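Local coordinates for CBS domain-containing protein (Pyrococcus horikoshii, PDB 2YZQ) that binds S-adenosylmethionine and is built from CBS domains, but is otherwise of unknown function, at residues V37-K40 with L44-I47; L154-A159 with L267-D272; R114-F117 with E121-K124; V94-V97 with P103-I106; V257-G260 with L264-L267. One frame throughout, in Å; residues are numbered along the deposited sequence.

Contact 1 (V37-K40 with L44-I47)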
loop_
_atom_site.group_PDB
_atom_site.type_symbol
_atom_site.label_atom_id
_atom_site.label_comp_id
_atom_site.label_asym_id
_atom_site.label_seq_id
_atom_site.Cartn_x
_atom_site.Cartn_y
_atom_site.Cartn_z
ATOM N N VAL A 37 -1.206 -4.140 -19.966
ATOM C CA VAL A 37 -1.036 -4.982 -21.148
ATOM C C VAL A 37 -2.099 -4.656 -22.189
ATOM O O VAL A 37 -3.287 -4.591 -21.877
ATOM C CB VAL A 37 -1.139 -6.479 -20.789
ATOM C CG1 VAL A 37 -0.934 -7.329 -22.037
ATOM C CG2 VAL A 37 -0.109 -6.830 -19.738
ATOM N N VAL A 38 -1.660 -4.467 -23.429
ATOM C CA VAL A 38 -2.569 -4.133 -24.519
ATOM C C VAL A 38 -2.398 -5.045 -25.731
ATOM O O VAL A 38 -1.386 -5.738 -25.865
ATOM C CB VAL A 38 -2.343 -2.681 -24.992
ATOM C CG1 VAL A 38 -2.560 -1.714 -23.831
ATOM C CG2 VAL A 38 -0.937 -2.534 -25.550
ATOM N N ASN A 39 -3.394 -5.043 -26.608
ATOM C CA ASN A 39 -3.319 -5.850 -27.818
ATOM C C ASN A 39 -2.784 -4.980 -28.953
ATOM O O ASN A 39 -2.401 -3.830 -28.732
ATOM C CB ASN A 39 -4.690 -6.436 -28.188
ATOM C CG ASN A 39 -5.771 -5.384 -28.339
ATOM O OD1 ASN A 39 -5.496 -4.223 -28.638
ATOM N ND2 ASN A 39 -7.019 -5.796 -28.151
ATOM N N LYS A 40 -2.754 -5.524 -30.164
ATOM C CA LYS A 40 -2.238 -4.779 -31.304
ATOM C C LYS A 40 -2.927 -3.430 -31.480
ATOM O O LYS A 40 -2.266 -2.427 -31.741
ATOM C CB LYS A 40 -2.374 -5.603 -32.588
ATOM C CG LYS A 40 -1.788 -4.928 -33.822
ATOM C CD LYS A 40 -0.307 -4.624 -33.641
ATOM C CE LYS A 40 0.292 -3.989 -34.891
ATOM N NZ LYS A 40 0.242 -4.903 -36.069
ATOM N N LEU A 44 -6.674 -2.048 -23.706
ATOM C CA LEU A 44 -6.266 -2.717 -22.477
ATOM C C LEU A 44 -6.837 -4.129 -22.401
ATOM O O LEU A 44 -8.029 -4.340 -22.627
ATOM C CB LEU A 44 -6.739 -1.916 -21.262
ATOM C CG LEU A 44 -6.354 -2.457 -19.880
ATOM C CD1 LEU A 44 -4.858 -2.310 -19.652
ATOM C CD2 LEU A 44 -7.134 -1.702 -18.819
ATOM N N VAL A 45 -5.980 -5.092 -22.082
ATOM C CA VAL A 45 -6.408 -6.478 -21.954
ATOM C C VAL A 45 -5.990 -7.051 -20.602
ATOM O O VAL A 45 -6.305 -8.198 -20.284
ATOM C CB VAL A 45 -5.835 -7.362 -23.092
ATOM C CG1 VAL A 45 -6.391 -6.897 -24.431
ATOM C CG2 VAL A 45 -4.318 -7.297 -23.099
ATOM N N GLY A 46 -5.289 -6.247 -19.805
ATOM C CA GLY A 46 -4.860 -6.703 -18.491
ATOM C C GLY A 46 -3.633 -5.987 -17.958
ATOM O O GLY A 46 -3.219 -4.960 -18.493
ATOM N N ILE A 47 -3.054 -6.523 -16.888
ATOM C CA ILE A 47 -1.863 -5.932 -16.294
ATOM C C ILE A 47 -0.909 -7.035 -15.849
ATOM O O ILE A 47 -1.339 -8.118 -15.455
ATOM C CB ILE A 47 -2.222 -5.044 -15.077
ATOM C CG1 ILE A 47 -1.012 -4.203 -14.667
ATOM C CG2 ILE A 47 -2.663 -5.910 -13.907
ATOM C CD1 ILE A 47 -1.329 -3.139 -13.634
#
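A chi1 of -179° swings CG1 of Val37 to the side opposite its backbone N, while a chi1 of -64° tucks CG2 of Val45 between that residue's own N and carbonyl carbon. The two branches meet as a result, with Val37 CG1 and Val45 CG2 3.5 Å apart, and the two side chains cross at about a right angle. The same methyl of Val45 also presses on the opposing backbone: CG2 lies 3.1 Å from Val37 O. That oxygen takes a nearly straight bond from Val45 N (2.7 Å, 171° at the hydrogen) and a weak one from Gly46 N at 3.3 Å. One residue on strand 34-38 thus faces two on strand 44-49, which is a classic beta bulge in the antiparallel hairpin of a CBS domain. Val37 N completes the pair by bonding Gly46 O at 2.6 Å, from above the carbonyl plane. At Gly46's backbone angles a CB would be jammed against Val45 O. Further along, the amide of Asn39 brings ND2 to 3.9 Å from CG1 of Val45, while its OD1 accepts from Lys43 N in the turn. The side chain of Leu44 reaches out of the hairpin to Val95, Val97 and Pro103.

Contact 2 (L154-A159 with L267-D272)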
loop_
_atom_site.group_PDB
_atom_site.type_symbol
_atom_site.label_atom_id
_atom_site.label_comp_id
_atom_site.label_asym_id
_atom_site.label_seq_id
_atom_site.Cartn_x
_atom_site.Cartn_y
_atom_site.Cartn_z
ATOM N N LEU A 154 0.807 -13.816 5.463
ATOM C CA LEU A 154 -0.611 -13.918 5.813
ATOM C C LEU A 154 -1.212 -12.632 6.379
ATOM O O LEU A 154 -2.300 -12.646 6.955
ATOM C CB LEU A 154 -0.808 -15.060 6.815
ATOM C CG LEU A 154 -0.472 -16.446 6.257
ATOM C CD1 LEU A 154 -0.392 -17.463 7.380
ATOM C CD2 LEU A 154 -1.528 -16.842 5.234
ATOM N N SER A 155 -0.509 -11.517 6.210
ATOM C CA SER A 155 -0.999 -10.240 6.713
ATOM C C SER A 155 -1.603 -9.396 5.598
ATOM O O SER A 155 -1.181 -9.497 4.445
ATOM C CB SER A 155 0.146 -9.455 7.360
ATOM O OG SER A 155 -0.302 -8.174 7.774
ATOM N N ASN A 156 -2.588 -8.563 5.934
ATOM C CA ASN A 156 -3.185 -7.696 4.928
ATOM C C ASN A 156 -2.408 -6.384 4.875
ATOM O O ASN A 156 -2.799 -5.435 4.193
ATOM C CB ASN A 156 -4.682 -7.441 5.206
ATOM C CG ASN A 156 -4.944 -6.808 6.561
ATOM O OD1 ASN A 156 -4.206 -5.939 7.014
ATOM N ND2 ASN A 156 -6.025 -7.233 7.206
ATOM N N SER A 157 -1.288 -6.345 5.598
ATOM C CA SER A 157 -0.428 -5.171 5.617
ATOM C C SER A 157 0.950 -5.519 5.075
ATOM O O SER A 157 1.380 -6.674 5.115
ATOM C CB SER A 157 -0.275 -4.630 7.041
ATOM O OG SER A 157 0.581 -3.496 7.056
ATOM N N MET A 158 1.640 -4.510 4.564
ATOM C CA MET A 158 2.976 -4.710 4.032
ATOM C C MET A 158 3.993 -4.840 5.160
ATOM O O MET A 158 5.130 -5.244 4.926
ATOM C CB MET A 158 3.360 -3.540 3.131
ATOM C CG MET A 158 2.502 -3.432 1.889
ATOM S SD MET A 158 3.101 -2.122 0.822
ATOM C CE MET A 158 4.604 -2.856 0.231
ATOM N N ALA A 159 3.583 -4.513 6.382
ATOM C CA ALA A 159 4.498 -4.596 7.514
ATOM C C ALA A 159 3.882 -5.198 8.761
ATOM O O ALA A 159 2.666 -5.148 8.958
ATOM C CB ALA A 159 5.041 -3.214 7.845
ATOM N N LEU A 267 -4.008 -0.330 13.253
ATOM C CA LEU A 267 -3.061 -0.028 12.193
ATOM C C LEU A 267 -3.774 0.778 11.121
ATOM O O LEU A 267 -4.889 0.437 10.732
ATOM C CB LEU A 267 -2.542 -1.334 11.578
ATOM C CG LEU A 267 -1.493 -1.231 10.464
ATOM C CD1 LEU A 267 -0.168 -0.777 11.067
ATOM C CD2 LEU A 267 -1.328 -2.577 9.772
ATOM N N ILE A 268 -3.162 1.870 10.674
ATOM C CA ILE A 268 -3.774 2.642 9.601
ATOM C C ILE A 268 -2.899 2.447 8.361
ATOM O O ILE A 268 -1.749 2.884 8.322
ATOM C CB ILE A 268 -3.932 4.156 9.960
ATOM C CG1 ILE A 268 -4.636 4.885 8.810
ATOM C CG2 ILE A 268 -2.578 4.800 10.276
ATOM C CD1 ILE A 268 -6.081 4.455 8.610
ATOM N N ARG A 269 -3.444 1.739 7.373
ATOM C CA ARG A 269 -2.744 1.448 6.124
ATOM C C ARG A 269 -3.175 2.481 5.099
ATOM O O ARG A 269 -4.224 3.112 5.251
ATOM C CB ARG A 269 -3.137 0.062 5.591
ATOM C CG ARG A 269 -2.912 -1.107 6.562
ATOM C CD ARG A 269 -3.518 -2.375 5.965
ATOM N NE ARG A 269 -4.962 -2.225 5.823
ATOM C CZ ARG A 269 -5.714 -2.924 4.979
ATOM N NH1 ARG A 269 -5.167 -3.836 4.187
ATOM N NH2 ARG A 269 -7.023 -2.705 4.926
ATOM N N ASP A 270 -2.372 2.653 4.054
ATOM C CA ASP A 270 -2.734 3.597 3.011
ATOM C C ASP A 270 -4.072 3.165 2.414
ATOM O O ASP A 270 -4.924 3.993 2.097
ATOM C CB ASP A 270 -1.640 3.672 1.919
ATOM C CG ASP A 270 -1.152 2.300 1.437
ATOM O OD1 ASP A 270 -1.790 1.265 1.716
ATOM O OD2 ASP A 270 -0.108 2.261 0.739
ATOM N N PHE A 271 -4.256 1.855 2.302
ATOM C CA PHE A 271 -5.474 1.281 1.747
ATOM C C PHE A 271 -6.701 1.654 2.580
ATOM O O PHE A 271 -7.806 1.785 2.052
ATOM C CB PHE A 271 -5.340 -0.246 1.688
ATOM C CG PHE A 271 -6.179 -0.892 0.619
ATOM C CD1 PHE A 271 -5.855 -0.733 -0.725
ATOM C CD2 PHE A 271 -7.287 -1.663 0.954
ATOM C CE1 PHE A 271 -6.621 -1.335 -1.724
ATOM C CE2 PHE A 271 -8.065 -2.270 -0.039
ATOM C CZ PHE A 271 -7.727 -2.103 -1.381
ATOM N N ASP A 272 -6.506 1.831 3.883
ATOM C CA ASP A 272 -7.614 2.179 4.767
ATOM C C ASP A 272 -8.072 3.611 4.544
ATOM O O ASP A 272 -9.233 3.946 4.776
ATOM C CB ASP A 272 -7.210 1.992 6.233
ATOM C CG ASP A 272 -6.964 0.540 6.584
ATOM O OD1 ASP A 272 -7.835 -0.291 6.267
ATOM O OD2 ASP A 272 -5.908 0.229 7.176
#
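Asn156 and Arg269 cross at about a right angle, the amide plane turned 44° from the guanidinium. OD1 of Asn156 sits over one face of that group, 3.7 Å from Arg269 NH1, yet it is the backbone that makes the bond: NH1 donates to Asn156 O at 2.9 Å, coming in from above the carbonyl plane rather than along a lone pair. The NE/NH2 edge is held by Asp272, which leaves NH1 to meet the loop. That grip is side-on, NE to OD2 at 3.0 Å and NH2 to OD1 at 2.9 Å, and a bend at chi3 (-63°) folds the chain back toward the carboxylate. Asp272 OD2 also accepts from Arg269 N, which further fixes the pair where strand 263-269 gives way to helix 270-273. On the other segment two successive ST turns shape the loop after helix 145-153: Ser155 OG accepts from Ser157 N, and Ser157 OG from Ala159 N at 3.2 Å. Beside the second turn, Ser157 OG lies 3.4 Å from Leu267 CD2. The contact links two CBS sequence ranges beside the ligand pocket: Met158 touches the bound S-adenosylmethionine, and Ser157 packs on Gln254, which binds it.

Contact 3 (R114-F117 with E121-K124)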
loop_
_atom_site.group_PDB
_atom_site.type_symbol
_atom_site.label_atom_id
_atom_site.label_comp_id
_atom_site.label_asym_id
_atom_site.label_seq_id
_atom_site.Cartn_x
_atom_site.Cartn_y
_atom_site.Cartn_z
ATOM N N ARG A 114 0.175 10.335 -1.680
ATOM C CA ARG A 114 1.165 11.383 -1.917
ATOM C C ARG A 114 0.699 12.641 -2.645
ATOM O O ARG A 114 1.084 13.753 -2.276
ATOM C CB ARG A 114 2.356 10.788 -2.675
ATOM C CG ARG A 114 3.098 9.700 -1.911
ATOM C CD ARG A 114 4.058 8.941 -2.814
ATOM N NE ARG A 114 3.343 8.160 -3.822
ATOM C CZ ARG A 114 3.923 7.317 -4.670
ATOM N NH1 ARG A 114 5.239 7.140 -4.638
ATOM N NH2 ARG A 114 3.189 6.643 -5.544
ATOM N N ARG A 115 -0.124 12.469 -3.674
ATOM C CA ARG A 115 -0.586 13.604 -4.468
ATOM C C ARG A 115 -1.910 14.209 -4.038
ATOM O O ARG A 115 -2.217 15.350 -4.386
ATOM C CB ARG A 115 -0.689 13.192 -5.937
ATOM C CG ARG A 115 0.610 12.687 -6.533
ATOM C CD ARG A 115 0.386 12.054 -7.903
ATOM N NE ARG A 115 1.641 11.570 -8.477
ATOM C CZ ARG A 115 1.731 10.819 -9.570
ATOM N NH1 ARG A 115 0.635 10.452 -10.223
ATOM N NH2 ARG A 115 2.921 10.432 -10.013
ATOM N N TYR A 116 -2.692 13.457 -3.273
ATOM C CA TYR A 116 -3.995 13.943 -2.850
ATOM C C TYR A 116 -4.149 14.147 -1.344
ATOM O O TYR A 116 -4.188 15.283 -0.870
ATOM C CB TYR A 116 -5.072 12.990 -3.374
ATOM C CG TYR A 116 -6.487 13.429 -3.098
ATOM C CD1 TYR A 116 -6.960 14.658 -3.556
ATOM C CD2 TYR A 116 -7.365 12.602 -2.400
ATOM C CE1 TYR A 116 -8.273 15.052 -3.328
ATOM C CE2 TYR A 116 -8.679 12.985 -2.171
ATOM C CZ TYR A 116 -9.127 14.211 -2.637
ATOM O OH TYR A 116 -10.431 14.593 -2.415
ATOM N N PHE A 117 -4.228 13.061 -0.581
ATOM C CA PHE A 117 -4.402 13.206 0.861
ATOM C C PHE A 117 -3.334 14.065 1.533
ATOM O O PHE A 117 -3.638 14.855 2.422
ATOM C CB PHE A 117 -4.453 11.832 1.549
ATOM C CG PHE A 117 -5.714 11.053 1.271
ATOM C CD1 PHE A 117 -6.963 11.659 1.372
ATOM C CD2 PHE A 117 -5.651 9.706 0.936
ATOM C CE1 PHE A 117 -8.132 10.930 1.144
ATOM C CE2 PHE A 117 -6.812 8.968 0.708
ATOM C CZ PHE A 117 -8.053 9.582 0.811
ATOM N N GLU A 121 -6.271 20.364 1.286
ATOM C CA GLU A 121 -6.601 21.024 2.545
ATOM C C GLU A 121 -7.827 20.368 3.177
ATOM O O GLU A 121 -8.023 20.427 4.391
ATOM C CB GLU A 121 -6.900 22.508 2.301
ATOM C CG GLU A 121 -5.707 23.335 1.858
ATOM C CD GLU A 121 -4.679 23.506 2.958
ATOM O OE1 GLU A 121 -5.052 23.993 4.045
ATOM O OE2 GLU A 121 -3.500 23.160 2.735
ATOM N N LYS A 122 -8.639 19.735 2.338
ATOM C CA LYS A 122 -9.870 19.084 2.765
ATOM C C LYS A 122 -9.734 18.017 3.848
ATOM O O LYS A 122 -10.647 17.836 4.655
ATOM C CB LYS A 122 -10.575 18.460 1.556
ATOM C CG LYS A 122 -10.811 19.420 0.401
ATOM C CD LYS A 122 -11.730 18.807 -0.651
ATOM C CE LYS A 122 -11.188 17.485 -1.177
ATOM N NZ LYS A 122 -9.842 17.638 -1.791
ATOM N N TYR A 123 -8.608 17.315 3.874
ATOM C CA TYR A 123 -8.427 16.249 4.855
ATOM C C TYR A 123 -7.692 16.613 6.130
ATOM O O TYR A 123 -7.395 15.740 6.950
ATOM C CB TYR A 123 -7.768 15.051 4.179
ATOM C CG TYR A 123 -8.588 14.591 3.009
ATOM C CD1 TYR A 123 -9.846 14.022 3.205
ATOM C CD2 TYR A 123 -8.160 14.816 1.704
ATOM C CE1 TYR A 123 -10.661 13.694 2.134
ATOM C CE2 TYR A 123 -8.969 14.493 0.625
ATOM C CZ TYR A 123 -10.218 13.933 0.847
ATOM O OH TYR A 123 -11.034 13.621 -0.216
ATOM N N LYS A 124 -7.399 17.897 6.301
ATOM C CA LYS A 124 -6.738 18.347 7.516
ATOM C C LYS A 124 -7.786 18.290 8.617
ATOM O O LYS A 124 -7.464 18.269 9.805
ATOM C CB LYS A 124 -6.223 19.781 7.358
ATOM C CG LYS A 124 -5.031 19.911 6.427
ATOM C CD LYS A 124 -4.487 21.330 6.414
ATOM C CE LYS A 124 -3.207 21.417 5.604
ATOM N NZ LYS A 124 -2.642 22.794 5.613
#
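Tyr123 sends its ring from the loop segment 121-124 into the end of helix 109-117, where Phe117 and Tyr116 receive it. Its CB already points toward the helix, and chi1 of -57° sets CG opposite the carbonyl carbon. CG then lies 3.7 Å from Phe117 CD1, and CD2 comes closer to the same atom, at 3.4 Å. Here the Phe117 ring turns its edge to one face of Tyr123, an edge-to-face pair with centroids 4.8 Å apart and planes at 80°. Farther out, the CE2 side of the tyrosine approaches Tyr116, now with Tyr123 supplying the edge: this second pair is offset edge-to-face, its planes at 72°. The side chain ends at OH, which is hydrogen-bonded to Tyr116 OH; either hydroxyl could be the donor, and the very short length, 2.5 Å, is doubtful. Lys122, its chain bent near the end, adds a weak bond from NZ to Tyr116 OH at 3.2 Å, although the ammonium is also held by Ser120 OG. The three rings form a buried aromatic cluster. The cluster sits at the wider, pi-type turn that ends helix 109-117. Phe117 leans on Val240 and Ala244 of helix 240-250, Tyr123 bonds to His241 through its backbone, and near the C terminus Leu277 packs on both tyrosines and Val276 on Tyr123.

Contact 4 (V94-V97 with P103-I106)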
loop_
_atom_site.group_PDB
_atom_site.type_symbol
_atom_site.label_atom_id
_atom_site.label_comp_id
_atom_site.label_asym_id
_atom_site.label_seq_id
_atom_site.Cartn_x
_atom_site.Cartn_y
_atom_site.Cartn_z
ATOM N N VAL A 94 -5.462 1.196 -10.446
ATOM C CA VAL A 94 -6.498 1.168 -11.459
ATOM C C VAL A 94 -5.881 1.714 -12.736
ATOM O O VAL A 94 -5.043 2.612 -12.695
ATOM C CB VAL A 94 -7.718 2.045 -11.074
ATOM C CG1 VAL A 94 -8.302 1.568 -9.749
ATOM C CG2 VAL A 94 -7.313 3.510 -10.985
ATOM N N VAL A 95 -6.271 1.148 -13.868
ATOM C CA VAL A 95 -5.765 1.624 -15.142
ATOM C C VAL A 95 -6.798 2.624 -15.639
ATOM O O VAL A 95 -8.002 2.382 -15.541
ATOM C CB VAL A 95 -5.617 0.476 -16.170
ATOM C CG1 VAL A 95 -5.137 1.034 -17.513
ATOM C CG2 VAL A 95 -4.626 -0.558 -15.651
ATOM N N VAL A 96 -6.327 3.760 -16.143
ATOM C CA VAL A 96 -7.215 4.790 -16.656
ATOM C C VAL A 96 -7.223 4.648 -18.172
ATOM O O VAL A 96 -6.167 4.655 -18.802
ATOM C CB VAL A 96 -6.707 6.196 -16.292
ATOM C CG1 VAL A 96 -7.761 7.227 -16.635
ATOM C CG2 VAL A 96 -6.344 6.255 -14.808
ATOM N N VAL A 97 -8.407 4.496 -18.753
ATOM C CA VAL A 97 -8.507 4.339 -20.198
ATOM C C VAL A 97 -9.345 5.441 -20.823
ATOM O O VAL A 97 -10.089 6.143 -20.131
ATOM C CB VAL A 97 -9.137 2.973 -20.578
ATOM C CG1 VAL A 97 -8.327 1.836 -19.972
ATOM C CG2 VAL A 97 -10.588 2.915 -20.107
ATOM N N PRO A 103 -5.191 2.529 -22.562
ATOM C CA PRO A 103 -4.584 3.108 -21.358
ATOM C C PRO A 103 -3.977 4.492 -21.565
ATOM O O PRO A 103 -3.122 4.679 -22.435
ATOM C CB PRO A 103 -3.520 2.075 -20.971
ATOM C CG PRO A 103 -4.030 0.797 -21.575
ATOM C CD PRO A 103 -4.535 1.259 -22.914
ATOM N N VAL A 104 -4.417 5.456 -20.763
ATOM C CA VAL A 104 -3.893 6.815 -20.843
ATOM C C VAL A 104 -3.279 7.236 -19.512
ATOM O O VAL A 104 -2.703 8.314 -19.396
ATOM C CB VAL A 104 -4.989 7.838 -21.239
ATOM C CG1 VAL A 104 -5.487 7.541 -22.647
ATOM C CG2 VAL A 104 -6.133 7.793 -20.244
ATOM N N GLY A 105 -3.397 6.375 -18.506
ATOM C CA GLY A 105 -2.831 6.697 -17.212
ATOM C C GLY A 105 -2.944 5.528 -16.257
ATOM O O GLY A 105 -3.599 4.535 -16.561
ATOM N N ILE A 106 -2.275 5.647 -15.116
ATOM C CA ILE A 106 -2.309 4.630 -14.075
ATOM C C ILE A 106 -2.444 5.374 -12.753
ATOM O O ILE A 106 -1.784 6.391 -12.531
ATOM C CB ILE A 106 -1.016 3.784 -14.049
ATOM C CG1 ILE A 106 -0.911 2.943 -15.323
ATOM C CG2 ILE A 106 -1.010 2.876 -12.813
ATOM C CD1 ILE A 106 -2.064 1.973 -15.528
#
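Val96 O is gripped by two amides of the facing strand, Val104 N at 2.7 Å and Gly105 N at 3.3 Å. The first bond is nearly straight, 170° at the hydrogen, and the second is more bent. Pro103 adds a CA-H contact to the same oxygen, 3.4 Å from its CA. Val104 and Gly105 thus both face Val96, making a classic beta bulge in the hairpin of strands 93-97 and 103-108. In the other direction Val96 N donates to Gly105 O at 2.9 Å, from above the carbonyl plane. CB of Val96 settles 3.5 Å from that oxygen, over a glycine that puts no side chain in the way. On the opposite face Val95 and Ile106 lie side by side and point the same way; chi2 of Ile106 (-60°) folds CD1 back until it stands 3.6 Å from Val95 CG2. Pro103 CB extends this apolar row, 4.0 Å from Val95 CG1. With proline in a non-hydrogen-bonded pair with Val97, its lack of an N-H costs no bond across the hairpin. The polarity of the contact therefore stays within the backbone, and the side chains that cross it are wholly hydrocarbon.

Contact 5 (V257-G260 with L264-L267)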
loop_
_atom_site.group_PDB
_atom_site.type_symbol
_atom_site.label_atom_id
_atom_site.label_comp_id
_atom_site.label_asym_id
_atom_site.label_seq_id
_atom_site.Cartn_x
_atom_site.Cartn_y
_atom_site.Cartn_z
ATOM N N VAL A 257 -1.350 2.203 15.059
ATOM C CA VAL A 257 -2.177 3.155 15.792
ATOM C C VAL A 257 -1.997 2.804 17.259
ATOM O O VAL A 257 -2.157 1.648 17.639
ATOM C CB VAL A 257 -3.664 3.012 15.411
ATOM C CG1 VAL A 257 -4.523 3.965 16.260
ATOM C CG2 VAL A 257 -3.834 3.311 13.924
ATOM N N ILE A 258 -1.652 3.794 18.074
ATOM C CA ILE A 258 -1.425 3.546 19.493
ATOM C C ILE A 258 -2.095 4.530 20.434
ATOM O O ILE A 258 -2.685 5.532 20.022
ATOM C CB ILE A 258 0.078 3.602 19.837
ATOM C CG1 ILE A 258 0.583 5.045 19.700
ATOM C CG2 ILE A 258 0.862 2.675 18.918
ATOM C CD1 ILE A 258 1.957 5.296 20.295
ATOM N N ARG A 259 -1.972 4.211 21.718
ATOM C CA ARG A 259 -2.451 5.042 22.810
ATOM C C ARG A 259 -1.229 5.017 23.728
ATOM O O ARG A 259 -0.379 4.134 23.594
ATOM C CB ARG A 259 -3.658 4.410 23.512
ATOM C CG ARG A 259 -3.324 3.190 24.353
ATOM C CD ARG A 259 -4.507 2.729 25.191
ATOM N NE ARG A 259 -5.572 2.147 24.380
ATOM C CZ ARG A 259 -6.666 1.582 24.880
ATOM N NH1 ARG A 259 -6.843 1.519 26.194
ATOM N NH2 ARG A 259 -7.583 1.077 24.068
ATOM N N GLY A 260 -1.120 5.975 24.640
ATOM C CA GLY A 260 0.032 5.992 25.524
ATOM C C GLY A 260 1.332 6.143 24.753
ATOM O O GLY A 260 1.400 6.903 23.789
ATOM N N LEU A 264 -0.320 -0.676 21.374
ATOM C CA LEU A 264 -0.885 -0.938 20.054
ATOM C C LEU A 264 -2.373 -1.271 20.092
ATOM O O LEU A 264 -2.790 -2.216 20.762
ATOM C CB LEU A 264 -0.116 -2.086 19.399
ATOM C CG LEU A 264 -0.402 -2.406 17.934
ATOM C CD1 LEU A 264 -0.050 -1.195 17.076
ATOM C CD2 LEU A 264 0.417 -3.620 17.507
ATOM N N ILE A 265 -3.164 -0.506 19.344
ATOM C CA ILE A 265 -4.607 -0.723 19.297
ATOM C C ILE A 265 -5.144 -0.834 17.875
ATOM O O ILE A 265 -6.340 -1.037 17.670
ATOM C CB ILE A 265 -5.367 0.408 20.030
ATOM C CG1 ILE A 265 -5.119 1.757 19.343
ATOM C CG2 ILE A 265 -4.927 0.456 21.489
ATOM C CD1 ILE A 265 -5.875 2.924 19.977
ATOM N N GLY A 266 -4.260 -0.714 16.892
ATOM C CA GLY A 266 -4.701 -0.808 15.513
ATOM C C GLY A 266 -3.612 -0.487 14.512
ATOM O O GLY A 266 -2.440 -0.367 14.865
ATOM N N LEU A 267 -4.008 -0.330 13.253
ATOM C CA LEU A 267 -3.061 -0.028 12.193
ATOM C C LEU A 267 -3.774 0.778 11.121
ATOM O O LEU A 267 -4.889 0.437 10.732
ATOM C CB LEU A 267 -2.542 -1.334 11.578
ATOM C CG LEU A 267 -1.493 -1.231 10.464
ATOM C CD1 LEU A 267 -0.168 -0.777 11.067
ATOM C CD2 LEU A 267 -1.328 -2.577 9.772
#
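Val257 pairs with Ile265 and Gly266 in a bulged beta hairpin, the two-stranded antiparallel unit of strands 254-259 and 263-269 in the last CBS range of the chain. Val257 O takes a nearly straight bond from Ile265 N (2.9 Å, 174° at the hydrogen) and a weak one from Gly266 N at 3.2 Å. In return Val257 N donates to Gly266 O at 2.8 Å, well above the plane of that carbonyl. Ile265 meets two partners with different branches. Its chi1 of 62° lodges CG1 between its own N and carbonyl carbon and holds that atom 3.4 Å from Val257 O; CG1 of Val257 follows at 3.8 Å, the two side chains crossing at about a right angle. The CG2 branch serves another partner, Arg259, whose bent chain brings NE to 3.4 Å from it. NE of this arginine also makes a long, weak ion pair with Asp263. On the face of the sheet where Gly266 has no side chain, Val257 CG2 lies 3.7 Å from Leu267 N. Ile258 also has a backbone hydrogen bond with Ala234. Such a bulged strand pair leading into a helix is the beta-beta-alpha portion of the CBS fold, and here its inner end, at Leu267, lies beside Gln254 of the S-adenosylmethionine site.

In the fold
From the N terminus, contact 1 closes the first hairpin, contact 4 the second, and contact 3 then folds the chain back on the helix that leaves contact 4's second strand. These three follow one another without nesting. Contacts 1 and 4 touch, so that two CBS hairpins from different sequence ranges pack against each other. Contact 2 spans a much longer stretch, joining the loop after helix 145-153 to the end of strand 263-269 and the start of helix 270-273, and the hairpin turn of contact 5 lies inside that span. The two share Leu267 and strand 263-269. Contact 5 stands about 42 Å from contact 1, centre to centre, on the opposite side of the chain's centre.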